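Local atomic coordinates of beta-agarase D (Zobellia galactanivorans, PDB entry 4ASM), a protein that hydrolyses the beta-1,4-linkages of agarose at random internal positions with retention of anomeric configuration, the deposited chain holding its GH16 catalytic domain. Residues H184-H188 with D198-A202; D203-W208 with M241-L245. One frame throughout, in Å; residues are numbered along the deposited sequence.

The two contacts follow each other along the chain and illustrate two ways of fixing a returning segment: one closes a hairpin beside the cleft, the other packs the following segment against strand 240-246. Strand 183-191 runs out, turns, and comes back as strand 197-199; interaction 1 closes this hairpin between 184-188 and 198-202. The chain goes straight on: interaction 2 opens at D203-W208 and is closed by 241-245, which begins 33 residues after W208, beyond the hairpin of strands 220-229 and 232-237. The contacts are therefore in series. They meet at strand 183-191: the backbone of L185 pairs with that of S206, and the ring of H184 stacks on that of W207.

Interaction 1. Residues H184-H188 with D198-A202; sequences HLSHH and DYQPA
The two segments belong to the antiparallel hairpin of strands 183-191 and 197-199, their end-to-end directions 140° apart. Extended backbone runs through H187 and H188 on one side and D198 to Q200 on the other; P201, at phi/psi -58/131, continues the return path. The CA atoms of H188 and Q200 lie 4.6 Å apart, those of S186 and P201 5.8 Å. The backbones touch through CA-H...O contacts: H188 CA to Y199 O at 3.1 Å, and Q200 CA to H187 O at 3.3 Å. S186 OG gives a weak hydrogen bond to H187 O (3.3 Å). Three histidines meet the returning segment in different ways. H184, a t rotamer, donates from NE2 to P201 O at 3.0 Å, while its ND1 is hydrogen-bonded to E165 OE1. H187, a p rotamer, receives P201 CD over its ring face, 4.0 Å from the centroid, and its NE2 is hydrogen-bonded to I303 O. H188, an m rotamer, carries Q200 CB over its ring, 3.6 Å from the centroid, in a second CH-pi contact. The side chains of H184 and H188 lie about 3 Å from those of E165 and E160, the probable proton donor and nucleophile by similarity; the side chain of Q200 is about 3 Å from a bound PEG, di(hydroxyethyl)ether. This edge of the hairpin thus flanks the presumed catalytic cleft. Its chemistry implies two uses of imidazole: H187 and H188 offer ring faces to P201 CD and Q200 CB, while H184 links P201 O to the putative acid E165 by hydrogen bonds.

Interaction 2. Residues D203-W208 with M241-L245; sequences DLNSWW and MVRIL
A bidentate salt bridge dominates: R243 NH1 donates to D203 OD2 at 2.9 Å and R243 NH2 to D203 OD1 at 3.0 Å. R243 reaches across with chi1, chi2 and chi3 all t, and D203 meets it as a p rotamer. Behind the carboxylate, 204-206 forms a short 3-10 turn in which D203 O accepts both S206 N (2.9 Å) and S206 OG (2.8 Å), and W207 N donates to L204 O (3.1 Å). The guanidinium lies against this turn, with S206 CB over its face, 3.6 Å from R243 NH2. Farther along, W208, chi1 t, packs on V242: V242 CB stands over the five-membered ring of the indole, 4.0 Å from its centroid, and V242 CG1 is 3.5 Å from W208 CZ2. The backbones stay apart, with CA atoms 8.2 Å between S206 and R243 and 8.1 Å between W208 and V242, so side chains do the joining. V242 (phi/psi -121/-15) and R243 both face Y235 in a classic beta bulge, and both CA-CB bonds point toward 203-208. L185 touches W208, V242 and R243. Such packing between layers, here with a buried ion pair, is that of the GH16 beta-sandwich, a jelly-roll fold.

Interaction 1. Residues H184-H188 with D198-A202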
loop_
_atom_site.group_PDB
_atom_site.type_symbol
_atom_site.label_atom_id
_atom_site.label_comp_id
_atom_site.label_asym_id
_atom_site.label_seq_id
_atom_site.Cartn_x
_atom_site.Cartn_y
_atom_site.Cartn_z
ATOM N N HIS A 184 2.653 -3.043 6.860
ATOM C CA HIS A 184 3.557 -1.953 6.515
ATOM C C HIS A 184 2.777 -0.701 6.159
ATOM O O HIS A 184 2.016 -0.703 5.187
ATOM C CB HIS A 184 4.494 -2.352 5.372
ATOM C CG HIS A 184 5.672 -1.437 5.219
ATOM N ND1 HIS A 184 6.266 -1.201 3.998
ATOM C CD2 HIS A 184 6.340 -0.673 6.119
ATOM C CE1 HIS A 184 7.278 -0.363 4.159
ATOM N NE2 HIS A 184 7.334 -0.014 5.429
ATOM N N LEU A 185 2.958 0.338 6.968
ATOM C CA LEU A 185 2.274 1.626 6.781
ATOM C C LEU A 185 3.304 2.508 6.082
ATOM O O LEU A 185 4.339 2.865 6.667
ATOM C CB LEU A 185 1.807 2.227 8.113
ATOM C CG LEU A 185 0.944 1.269 8.943
ATOM C CD1 LEU A 185 0.642 1.925 10.271
ATOM C CD2 LEU A 185 -0.332 0.948 8.176
ATOM N N SER A 186 3.064 2.796 4.801
ATOM C CA SER A 186 4.161 3.198 3.935
ATOM C C SER A 186 3.781 4.214 2.858
ATOM O O SER A 186 2.619 4.568 2.676
ATOM C CB SER A 186 4.743 1.928 3.300
ATOM O OG SER A 186 6.003 2.136 2.669
ATOM N N HIS A 187 4.814 4.671 2.160
ATOM C CA HIS A 187 4.675 5.528 0.987
ATOM C C HIS A 187 5.974 5.351 0.237
ATOM O O HIS A 187 6.891 4.725 0.738
ATOM C CB HIS A 187 4.441 7.000 1.381
ATOM C CG HIS A 187 5.675 7.706 1.857
ATOM N ND1 HIS A 187 6.031 7.771 3.188
ATOM C CD2 HIS A 187 6.636 8.381 1.176
ATOM C CE1 HIS A 187 7.150 8.467 3.307
ATOM N NE2 HIS A 187 7.536 8.859 2.102
ATOM N N HIS A 188 6.056 5.871 -0.986
ATOM C CA HIS A 188 7.342 5.875 -1.669
ATOM C C HIS A 188 7.515 7.202 -2.372
ATOM O O HIS A 188 6.550 7.802 -2.835
ATOM C CB HIS A 188 7.404 4.800 -2.757
ATOM C CG HIS A 188 7.630 3.397 -2.274
ATOM N ND1 HIS A 188 6.666 2.644 -1.628
ATOM C CD2 HIS A 188 8.689 2.576 -2.450
ATOM C CE1 HIS A 188 7.147 1.434 -1.388
ATOM N NE2 HIS A 188 8.371 1.365 -1.881
ATOM N N ASP A 198 14.676 4.760 -4.968
ATOM C CA ASP A 198 13.407 4.451 -4.311
ATOM C C ASP A 198 13.571 4.646 -2.807
ATOM O O ASP A 198 14.456 4.058 -2.201
ATOM C CB ASP A 198 13.055 2.997 -4.642
ATOM C CG ASP A 198 11.749 2.524 -4.004
ATOM O OD1 ASP A 198 11.032 3.328 -3.387
ATOM O OD2 ASP A 198 11.447 1.324 -4.133
ATOM N N TYR A 199 12.744 5.511 -2.227
ATOM C CA TYR A 199 12.656 5.641 -0.769
ATOM C C TYR A 199 11.269 5.242 -0.245
ATOM O O TYR A 199 10.260 5.630 -0.809
ATOM C CB TYR A 199 12.938 7.076 -0.325
ATOM C CG TYR A 199 12.760 7.205 1.166
ATOM C CD1 TYR A 199 13.749 6.745 2.026
ATOM C CD2 TYR A 199 11.587 7.731 1.708
ATOM C CE1 TYR A 199 13.596 6.808 3.412
ATOM C CE2 TYR A 199 11.409 7.808 3.102
ATOM C CZ TYR A 199 12.428 7.342 3.939
ATOM O OH TYR A 199 12.293 7.426 5.307
ATOM N N GLN A 200 11.260 4.484 0.847
ATOM C CA GLN A 200 10.059 4.163 1.610
ATOM C C GLN A 200 10.420 4.112 3.105
ATOM O O GLN A 200 11.590 3.915 3.464
ATOM C CB GLN A 200 9.495 2.821 1.177
ATOM C CG GLN A 200 10.416 1.653 1.540
ATOM C CD GLN A 200 9.925 0.345 0.981
ATOM O OE1 GLN A 200 10.562 -0.281 0.120
ATOM N NE2 GLN A 200 8.765 -0.049 1.417
ATOM N N PRO A 201 9.421 4.300 3.978
ATOM C CA PRO A 201 9.695 4.178 5.412
ATOM C C PRO A 201 10.260 2.823 5.788
ATOM O O PRO A 201 9.739 1.773 5.391
ATOM C CB PRO A 201 8.329 4.400 6.060
ATOM C CG PRO A 201 7.601 5.281 5.038
ATOM C CD PRO A 201 8.031 4.705 3.708
ATOM N N ALA A 202 11.348 2.883 6.558
ATOM C CA ALA A 202 12.062 1.702 7.022
ATOM C C ALA A 202 12.311 1.750 8.534
ATOM O O ALA A 202 13.146 1.005 9.047
ATOM C CB ALA A 202 13.382 1.551 6.271
#

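Interaction 2. Residues D203-W208 with M241-L245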
loop_
_atom_site.group_PDB
_atom_site.type_symbol
_atom_site.label_atom_id
_atom_site.label_comp_id
_atom_site.label_asym_id
_atom_site.label_seq_id
_atom_site.Cartn_x
_atom_site.Cartn_y
_atom_site.Cartn_z
ATOM N N ASP A 203 11.613 2.640 9.240
ATOM C CA ASP A 203 11.655 2.606 10.698
ATOM C C ASP A 203 10.912 1.370 11.188
ATOM O O ASP A 203 9.934 0.911 10.560
ATOM C CB ASP A 203 11.133 3.899 11.364
ATOM C CG ASP A 203 9.711 4.270 10.973
ATOM O OD1 ASP A 203 9.443 4.443 9.756
ATOM O OD2 ASP A 203 8.883 4.456 11.890
ATOM N N LEU A 204 11.369 0.838 12.318
ATOM C CA LEU A 204 10.713 -0.308 12.945
ATOM C C LEU A 204 9.197 -0.072 13.087
ATOM O O LEU A 204 8.374 -0.961 12.786
ATOM C CB LEU A 204 11.354 -0.595 14.305
ATOM C CG LEU A 204 10.670 -1.671 15.161
ATOM C CD1 LEU A 204 10.884 -3.058 14.594
ATOM C CD2 LEU A 204 11.153 -1.559 16.628
ATOM N N ASN A 205 8.820 1.127 13.519
ATOM C CA ASN A 205 7.406 1.425 13.781
ATOM C C ASN A 205 6.530 1.444 12.517
ATOM O O ASN A 205 5.306 1.383 12.626
ATOM C CB ASN A 205 7.264 2.736 14.555
ATOM C CG ASN A 205 7.628 2.595 16.032
ATOM O OD1 ASN A 205 7.871 1.491 16.553
ATOM N ND2 ASN A 205 7.649 3.740 16.733
ATOM N N SER A 206 7.150 1.491 11.330
ATOM C CA SER A 206 6.338 1.460 10.107
ATOM C C SER A 206 5.761 0.075 9.848
ATOM O O SER A 206 4.855 -0.088 9.031
ATOM C CB SER A 206 7.118 1.953 8.876
ATOM O OG SER A 206 8.085 1.021 8.444
ATOM N N TRP A 207 6.322 -0.925 10.519
ATOM C CA TRP A 207 5.794 -2.289 10.468
ATOM C C TRP A 207 4.873 -2.412 11.685
ATOM O O TRP A 207 5.301 -2.778 12.791
ATOM C CB TRP A 207 6.943 -3.302 10.423
ATOM C CG TRP A 207 7.681 -3.179 9.129
ATOM C CD1 TRP A 207 8.729 -2.321 8.847
ATOM C CD2 TRP A 207 7.408 -3.888 7.915
ATOM N NE1 TRP A 207 9.118 -2.471 7.541
ATOM C CE2 TRP A 207 8.330 -3.421 6.944
ATOM C CE3 TRP A 207 6.480 -4.883 7.551
ATOM C CZ2 TRP A 207 8.361 -3.913 5.633
ATOM C CZ3 TRP A 207 6.511 -5.379 6.232
ATOM C CH2 TRP A 207 7.453 -4.888 5.299
ATOM N N TRP A 208 3.615 -2.039 11.485
ATOM C CA TRP A 208 2.689 -1.839 12.575
ATOM C C TRP A 208 2.011 -3.140 12.992
ATOM O O TRP A 208 1.632 -3.972 12.160
ATOM C CB TRP A 208 1.646 -0.785 12.168
ATOM C CG TRP A 208 0.635 -0.608 13.226
ATOM C CD1 TRP A 208 0.753 0.147 14.356
ATOM C CD2 TRP A 208 -0.623 -1.273 13.303
ATOM N NE1 TRP A 208 -0.382 0.008 15.127
ATOM C CE2 TRP A 208 -1.243 -0.857 14.506
ATOM C CE3 TRP A 208 -1.302 -2.175 12.464
ATOM C CZ2 TRP A 208 -2.508 -1.315 14.897
ATOM C CZ3 TRP A 208 -2.557 -2.629 12.851
ATOM C CH2 TRP A 208 -3.145 -2.202 14.062
ATOM N N MET A 241 -6.869 5.541 14.806
ATOM C CA MET A 241 -5.676 6.146 14.236
ATOM C C MET A 241 -4.455 5.412 14.793
ATOM O O MET A 241 -4.339 5.249 16.015
ATOM C CB MET A 241 -5.584 7.640 14.537
ATOM C CG MET A 241 -4.563 8.292 13.644
ATOM S SD MET A 241 -4.370 10.047 13.897
ATOM C CE MET A 241 -6.020 10.628 13.687
ATOM N N VAL A 242 -3.559 4.962 13.912
ATOM C CA VAL A 242 -2.401 4.177 14.370
ATOM C C VAL A 242 -1.039 4.783 14.031
ATOM O O VAL A 242 -0.028 4.360 14.577
ATOM C CB VAL A 242 -2.451 2.717 13.859
ATOM C CG1 VAL A 242 -3.647 1.974 14.465
ATOM C CG2 VAL A 242 -2.478 2.653 12.317
ATOM N N ARG A 243 -1.003 5.756 13.124
ATOM C CA ARG A 243 0.267 6.357 12.723
ATOM C C ARG A 243 0.057 7.716 12.064
ATOM O O ARG A 243 -0.923 7.919 11.355
ATOM C CB ARG A 243 1.020 5.446 11.742
ATOM C CG ARG A 243 2.440 5.944 11.425
ATOM C CD ARG A 243 3.278 4.809 10.952
ATOM N NE ARG A 243 4.418 5.194 10.120
ATOM C CZ ARG A 243 5.698 5.118 10.488
ATOM N NH1 ARG A 243 6.046 4.727 11.711
ATOM N NH2 ARG A 243 6.655 5.409 9.611
ATOM N N ILE A 244 0.975 8.646 12.319
ATOM C CA ILE A 244 1.012 9.916 11.605
ATOM C C ILE A 244 2.438 10.134 11.116
ATOM O O ILE A 244 3.397 9.936 11.887
ATOM C CB ILE A 244 0.621 11.123 12.492
ATOM C CG1 ILE A 244 -0.724 10.898 13.184
ATOM C CG2 ILE A 244 0.546 12.412 11.646
ATOM C CD1 ILE A 244 -1.104 12.006 14.124
ATOM N N LEU A 245 2.585 10.530 9.844
ATOM C CA LEU A 245 3.838 11.080 9.324
ATOM C C LEU A 245 3.575 12.545 9.086
ATOM O O LEU A 245 2.605 12.915 8.409
ATOM C CB LEU A 245 4.260 10.428 7.999
ATOM C CG LEU A 245 5.381 9.406 8.139
ATOM C CD1 LEU A 245 4.815 8.209 8.857
ATOM C CD2 LEU A 245 5.977 9.008 6.823
#